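Local coordinates for protein copper chaperone PCu(A)C (Methylosinus trichosporium OB3b, PDB 6P1F) that probably serves as a periplasmic copper chaperone in a methane-oxidizing bacterium, its PCu(A)C domain binding copper through a histidine brace, at residues V117-P120 with D121-H124. Numbering follows the deposited sequence.
Sequences VEAP and DAMH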
ATOM      1  N   VAL A 117     -11.333   3.449   0.827  1.00 16.67           N
ATOM      2  CA  VAL A 117     -11.612   3.602  -0.610  1.00 16.25           C
ATOM      3  C   VAL A 117     -12.052   5.029  -0.863  1.00 20.05           C
ATOM      4  O   VAL A 117     -13.084   5.443  -0.333  1.00 20.05           O
ATOM      5  CB  VAL A 117     -12.703   2.634  -1.090  1.00 19.69           C
ATOM      6  CG1 VAL A 117     -12.976   2.851  -2.586  1.00 17.06           C
ATOM      7  CG2 VAL A 117     -12.333   1.188  -0.795  1.00 19.66           C
ATOM      8  N   GLU A 118     -11.272   5.794  -1.631  1.00 16.91           N
ATOM      9  CA  GLU A 118     -11.595   7.190  -1.921  1.00 19.28           C
ATOM     10  C   GLU A 118     -12.033   7.332  -3.374  1.00 19.35           C
ATOM     11  O   GLU A 118     -11.972   6.370  -4.115  1.00 20.35           O
ATOM     12  CB  GLU A 118     -10.400   8.092  -1.633  1.00 20.31           C
ATOM     13  CG  GLU A 118      -9.975   8.093  -0.157  1.00 24.48           C
ATOM     14  CD  GLU A 118     -10.998   8.737   0.769  1.00 35.22           C
ATOM     15  OE1 GLU A 118     -11.554   9.782   0.393  1.00 35.25           O
ATOM     16  OE2 GLU A 118     -11.232   8.191   1.869  1.00 39.68           O
ATOM     17  N   ALA A 119     -12.467   8.533  -3.763  1.00 22.57           N
ATOM     18  CA  ALA A 119     -12.926   8.801  -5.121  1.00 22.99           C
ATOM     19  C   ALA A 119     -11.827   8.454  -6.106  1.00 22.52           C
ATOM     20  O   ALA A 119     -10.652   8.586  -5.773  1.00 20.89           O
ATOM     21  CB  ALA A 119     -13.318  10.253  -5.257  1.00 24.24           C
ATOM     22  N   PRO A 120     -12.204   8.049  -7.330  1.00 19.74           N
ATOM     23  CA  PRO A 120     -11.161   7.681  -8.303  1.00 26.11           C
ATOM     24  C   PRO A 120     -10.162   8.801  -8.552  1.00 23.07           C
ATOM     25  O   PRO A 120      -9.021   8.501  -8.918  1.00 25.26           O
ATOM     26  CB  PRO A 120     -11.961   7.362  -9.580  1.00 23.58           C
ATOM     27  CG  PRO A 120     -13.301   6.923  -9.077  1.00 33.09           C
ATOM     28  CD  PRO A 120     -13.564   7.773  -7.836  1.00 26.65           C
ATOM     29  N   ASP A 121     -10.551  10.065  -8.358  1.00 22.92           N
ATOM     30  CA  ASP A 121      -9.613  11.159  -8.592  1.00 25.93           C
ATOM     31  C   ASP A 121      -9.160  11.852  -7.322  1.00 24.78           C
ATOM     32  O   ASP A 121      -8.674  12.984  -7.350  1.00 24.73           O
ATOM     33  CB  ASP A 121     -10.229  12.189  -9.550  1.00 31.96           C
ATOM     34  CG  ASP A 121     -11.629  12.638  -9.135  1.00 42.08           C
ATOM     35  OD1 ASP A 121     -12.291  13.320  -9.948  1.00 43.73           O
ATOM     36  OD2 ASP A 121     -12.087  12.314  -8.018  1.00 32.64           O
ATOM     37  N   ALA A 122      -9.307  11.174  -6.188  1.00 23.93           N
ATOM     38  CA  ALA A 122      -8.964  11.796  -4.920  1.00 22.28           C
ATOM     39  C   ALA A 122      -7.479  12.134  -4.821  1.00 22.44           C
ATOM     40  O   ALA A 122      -6.618  11.429  -5.365  1.00 22.92           O
ATOM     41  CB  ALA A 122      -9.367  10.893  -3.773  1.00 20.22           C
ATOM     42  N   MET A 123      -7.157  13.193  -4.080  1.00 23.01           N
ATOM     43  CA  MET A 123      -5.751  13.583  -3.912  1.00 23.66           C
ATOM     44  C   MET A 123      -5.223  13.397  -2.476  1.00 34.83           C
ATOM     45  O   MET A 123      -4.016  13.440  -2.241  1.00 33.43           O
ATOM     46  CB  MET A 123      -5.560  15.038  -4.349  1.00 29.64           C
ATOM     47  CG  MET A 123      -5.799  15.273  -5.842  1.00 33.16           C
ATOM     48  SD  MET A 123      -4.505  14.470  -6.807  1.00 34.94           S
ATOM     49  CE  MET A 123      -3.035  15.352  -6.293  1.00 35.95           C
ATOM     50  N   HIS A 124      -6.124  13.170  -1.526  1.00 32.59           N
ATOM     51  CA  HIS A 124      -5.732  13.011  -0.124  1.00 36.56           C
ATOM     52  C   HIS A 124      -6.585  11.997   0.619  1.00 31.85           C
ATOM     53  O   HIS A 124      -7.664  11.616   0.153  1.00 32.16           O
ATOM     54  CB  HIS A 124      -5.824  14.341   0.646  1.00 54.12           C
ATOM     55  CG  HIS A 124      -5.103  15.491   0.009  1.00 67.02           C
ATOM     56  ND1 HIS A 124      -5.761  16.485  -0.688  1.00 64.31           N
ATOM     57  CD2 HIS A 124      -3.792  15.828  -0.005  1.00 66.31           C
ATOM     58  CE1 HIS A 124      -4.882  17.371  -1.121  1.00 62.02           C
ATOM     59  NE2 HIS A 124      -3.680  16.997  -0.720  1.00 65.65           N
TER
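The backbone N of A122 donates a hydrogen bond to O of A119 at 2.9 Å, and this one bond closes the bend that follows the last strand of the domain. The bond is fairly straight at the hydrogen (162°), yet the donor stands well above the carbonyl plane of A119. P120 and D121 occupy the two corner positions; the ring of P120 ties back its own backbone N and holds phi at -57°, a value that suits the first corner. At the second corner the side chain of D121 places CG between its backbone N and carbonyl carbon (chi1 51°). That rotation turns the carboxylate back over the start of the bend, where OD2 lies 3.7 Å from CB of A119, a van der Waals approach and not a polar bond.

The methyl group of A122 turns back toward the strand end. Its CB rests 3.3 Å from O of A119. The same CB of A122 meets CB of E118 at 3.7 Å. Farther along, CG of E118 passes O of H124 at 4.2 Å, a loose contact. W14 of strand 8-16 touches both E118 and A122, and R16 NE hydrogen-bonds to O of A122, which lays the returning chain against that strand. The side chain of E118 is about 9 Å from that of H12, a copper-binding residue of this protein whose metal is absent from this model. Altogether this is a type I beta turn with proline at its first corner, folding the tail back just past the end of strand 109-118, which lies between strands 8-16 and 98-105 in the beta-rich PCu(A)C domain.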